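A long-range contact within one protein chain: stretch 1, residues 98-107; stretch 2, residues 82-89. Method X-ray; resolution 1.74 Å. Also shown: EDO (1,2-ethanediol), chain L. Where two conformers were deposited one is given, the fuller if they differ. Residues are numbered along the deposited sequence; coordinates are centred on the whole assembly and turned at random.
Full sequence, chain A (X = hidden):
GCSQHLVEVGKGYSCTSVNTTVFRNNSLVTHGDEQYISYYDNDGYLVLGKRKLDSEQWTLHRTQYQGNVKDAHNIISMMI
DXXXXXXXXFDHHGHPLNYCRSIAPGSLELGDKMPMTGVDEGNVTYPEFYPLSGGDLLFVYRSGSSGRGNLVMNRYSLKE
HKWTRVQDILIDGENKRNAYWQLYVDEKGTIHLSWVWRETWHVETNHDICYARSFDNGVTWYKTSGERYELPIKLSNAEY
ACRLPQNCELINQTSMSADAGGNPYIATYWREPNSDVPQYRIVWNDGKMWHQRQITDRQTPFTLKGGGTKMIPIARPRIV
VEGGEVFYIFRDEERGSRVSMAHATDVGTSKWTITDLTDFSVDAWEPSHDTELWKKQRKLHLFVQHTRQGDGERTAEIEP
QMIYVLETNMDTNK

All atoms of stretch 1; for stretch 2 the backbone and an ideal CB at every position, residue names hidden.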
# COMPACT_ATOMS: atom_id res chain seq x y z
N ASN A 98 -6.69 9.92 13.81
CA ASN A 98 -5.40 10.33 14.39
C ASN A 98 -4.49 10.81 13.28
O ASN A 98 -4.09 10.00 12.43
CB ASN A 98 -4.72 9.14 15.04
CG ASN A 98 -5.55 8.54 16.18
OD1 ASN A 98 -6.03 9.27 17.06
ND2 ASN A 98 -5.71 7.21 16.16
N TYR A 99 -4.19 12.11 13.30
CA TYR A 99 -3.47 12.81 12.25
C TYR A 99 -2.64 13.95 12.84
O TYR A 99 -3.17 14.80 13.59
CB TYR A 99 -4.47 13.36 11.21
CG TYR A 99 -3.87 14.35 10.27
CD1 TYR A 99 -2.76 14.01 9.48
CD2 TYR A 99 -4.37 15.64 10.16
CE1 TYR A 99 -2.20 14.93 8.60
CE2 TYR A 99 -3.83 16.55 9.29
CZ TYR A 99 -2.74 16.21 8.52
OH TYR A 99 -2.20 17.12 7.65
N CYS A 100 -1.36 13.96 12.51
CA CYS A 100 -0.41 14.97 12.97
C CYS A 100 0.46 15.40 11.82
O CYS A 100 0.60 14.68 10.80
CB CYS A 100 0.53 14.38 13.99
SG CYS A 100 -0.34 13.81 15.43
N ARG A 101 1.15 16.53 12.04
CA ARG A 101 2.10 17.07 11.06
C ARG A 101 3.33 17.53 11.79
O ARG A 101 3.26 17.92 12.95
CB ARG A 101 1.53 18.28 10.32
CG ARG A 101 0.59 18.00 9.17
CD ARG A 101 0.35 19.27 8.35
NE ARG A 101 -0.24 20.38 9.11
CZ ARG A 101 -1.53 20.75 9.08
NH1 ARG A 101 -2.43 20.11 8.36
NH2 ARG A 101 -1.91 21.79 9.81
N SER A 102 4.47 17.49 11.09
CA SER A 102 5.73 18.10 11.55
C SER A 102 5.49 19.50 12.04
O SER A 102 4.71 20.25 11.43
CB SER A 102 6.72 18.22 10.38
OG SER A 102 7.19 16.99 9.95
N ILE A 103 6.20 19.90 13.10
CA ILE A 103 6.10 21.28 13.58
C ILE A 103 6.85 22.26 12.66
O ILE A 103 6.61 23.45 12.72
CB ILE A 103 6.64 21.43 15.03
CG1 ILE A 103 8.14 21.15 15.12
CG2 ILE A 103 5.88 20.53 15.99
CD1 ILE A 103 8.69 21.44 16.51
N ALA A 104 7.73 21.75 11.81
CA ALA A 104 8.54 22.55 10.90
C ALA A 104 8.99 21.66 9.75
O ALA A 104 8.94 20.43 9.87
CB ALA A 104 9.76 23.11 11.64
N PRO A 105 9.44 22.25 8.62
CA PRO A 105 9.89 21.44 7.50
C PRO A 105 10.97 20.47 7.93
O PRO A 105 11.90 20.87 8.61
CB PRO A 105 10.45 22.47 6.53
CG PRO A 105 9.63 23.68 6.77
CD PRO A 105 9.35 23.68 8.26
N GLY A 106 10.80 19.20 7.56
CA GLY A 106 11.78 18.16 7.83
C GLY A 106 11.92 17.71 9.28
O GLY A 106 12.73 16.83 9.59
N SER A 107 11.12 18.28 10.16
CA SER A 107 11.21 17.93 11.57
C SER A 107 10.50 16.61 11.90
O SER A 107 9.40 16.31 11.40
CB SER A 107 10.62 19.03 12.44
OG SER A 107 10.63 18.65 13.80
N UNK A 82 4.99 19.21 -0.31
CA UNK A 82 5.93 19.97 -1.13
C UNK A 82 6.83 20.92 -0.36
O UNK A 82 7.82 21.38 -0.91
CB UNK A 82 5.15 20.77 -2.18
N UNK A 83 6.45 21.27 0.86
CA UNK A 83 7.23 22.17 1.70
C UNK A 83 8.06 21.37 2.68
O UNK A 83 8.83 21.94 3.44
CB UNK A 83 6.32 23.15 2.44
N UNK A 84 7.96 20.05 2.62
CA UNK A 84 8.83 19.23 3.41
C UNK A 84 8.28 18.84 4.77
O UNK A 84 9.03 18.36 5.61
CB UNK A 84 10.16 19.96 3.59
N UNK A 85 6.98 19.06 5.00
CA UNK A 85 6.33 18.68 6.26
C UNK A 85 5.96 17.20 6.21
O UNK A 85 5.48 16.72 5.19
CB UNK A 85 5.09 19.54 6.52
N UNK A 86 6.24 16.48 7.29
CA UNK A 86 5.75 15.13 7.43
C UNK A 86 4.26 15.21 7.82
O UNK A 86 3.90 15.96 8.73
CB UNK A 86 6.57 14.35 8.46
N UNK A 87 3.42 14.46 7.09
CA UNK A 87 2.05 14.21 7.48
C UNK A 87 1.97 12.74 7.89
O UNK A 87 2.46 11.88 7.17
CB UNK A 87 1.07 14.54 6.35
N UNK A 88 1.33 12.45 9.02
CA UNK A 88 1.28 11.09 9.51
C UNK A 88 -0.08 10.79 10.15
O UNK A 88 -0.62 11.60 10.90
CB UNK A 88 2.41 10.85 10.51
N UNK A 89 -0.60 9.62 9.84
CA UNK A 89 -1.88 9.17 10.35
C UNK A 89 -1.71 7.72 10.78
O UNK A 89 -1.05 6.93 10.09
CB UNK A 89 -2.99 9.32 9.31
C1 EDO L . -7.11 3.21 18.76
O1 EDO L . -7.22 2.98 20.20
C2 EDO L . -7.45 4.65 18.38
O2 EDO L . -6.34 5.54 18.61

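The two segments run antiparallel, so each position of 82-89 can be read against the neighbour it meets in 98-107.

Position 82 touches nothing here, and stretch 1 sets no rule; the residue is Gly-82. At 83 the CB points sideways, 5.5 Å from Pro-105 CG, so many side chains would fit. Glu-83 is found, and it is its backbone that makes the contact, O lying 3.5 Å from Pro-105 CB.

Position 84 is stricter. Its phi of 92° would jam a CB against the preceding carbonyl, and that CB would also point toward stretch 1, 3.9 Å from Pro-105 CB. Glycine is the clear choice, and Gly-84 it is; its O accepts a hydrogen bond from Gly-106 N at 2.8 Å, pinning the turn that spans Ala-104 to Ser-107.

At 85 the CB points sideways, 4.4 Å from Ser-102 CB, with Pro-105 and the backbone of 102-104 further along. A long or flat side chain could cover this surface; leucine, methionine or an aromatic would all be plausible. Tyr-85 does so with chi1 m: Pro-105 N lies over one ring face, Ser-102 O at the ring edge, and Pro-105 CD is 3.5 Å from CZ. A water 2.6 Å from Tyr-85 OH donates to Ile-103 O at 3.2 Å.

Position 86 has a CB only 3.1 Å from Ser-102 OG, while Ser-107 O lies 4.5 Å away. Valine, isoleucine or leucine would suit. In Ile-86 the CD1 reaches 3.3 Å from Ser-107 O, and the backbone supplies the polar link: N donates to Ser-102 OG at 2.9 Å, and O accepts from Ser-102 N at 2.9 Å.

At 87 the CB shares a face with Tyr-99 and Arg-101, 4.0 Å from Tyr-99 CE1. A tyrosine hydroxyl and an aliphatic arginine stem invite a flat polar group; histidine, asparagine or glutamine could answer. His-87 answers both: ND1 hydrogen-bonds Tyr-99 OH at 2.8 Å, while Arg-101 CG packs over the ring face, 3.9 Å from the centroid of the His-87 ring.

Position 88 turns to the other face, beside Cys-100, where a beta-branched or small apolar residue fits. Val-88 brings CG1 to 4.0 Å from Cys-100 CB, above a paired backbone: Val-88 N to Cys-100 O, 2.9 Å, and Cys-100 N to Val-88 O, 3.0 Å.

At 89 the CB sits 3.4 Å from Asn-98 O, an acceptor awaiting a short donor; serine or threonine would serve. Ser-89 OG donates to Asn-98 O at 2.8 Å.

Stretch 2, residues 82-89: GEGYIHVS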
# COMPACT_ATOMS: atom_id res chain seq x y z
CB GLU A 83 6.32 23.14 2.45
CG GLU A 83 5.87 24.32 1.60
CD GLU A 83 4.72 25.11 2.20
OE1 GLU A 83 4.16 24.74 3.26
OE2 GLU A 83 4.33 26.10 1.57
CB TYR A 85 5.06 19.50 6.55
CG TYR A 85 5.33 20.92 6.92
CD1 TYR A 85 5.45 21.90 5.95
CD2 TYR A 85 5.47 21.28 8.24
CE1 TYR A 85 5.71 23.22 6.29
CE2 TYR A 85 5.74 22.59 8.60
CZ TYR A 85 5.87 23.56 7.63
OH TYR A 85 6.15 24.86 7.99
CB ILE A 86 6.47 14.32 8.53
CG1 ILE A 86 7.97 14.22 8.27
CG2 ILE A 86 5.85 12.93 8.63
CD1 ILE A 86 8.77 13.67 9.44
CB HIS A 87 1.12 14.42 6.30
CG HIS A 87 1.08 15.82 5.81
ND1 HIS A 87 -0.05 16.61 5.89
CD2 HIS A 87 2.04 16.59 5.24
CE1 HIS A 87 0.22 17.80 5.38
NE2 HIS A 87 1.47 17.81 4.96
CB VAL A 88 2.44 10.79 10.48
CG1 VAL A 88 2.32 11.61 11.75
CG2 VAL A 88 2.53 9.31 10.78
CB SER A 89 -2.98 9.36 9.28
OG SER A 89 -4.28 9.08 9.79
O HOH W 1 6.31 25.68 10.50
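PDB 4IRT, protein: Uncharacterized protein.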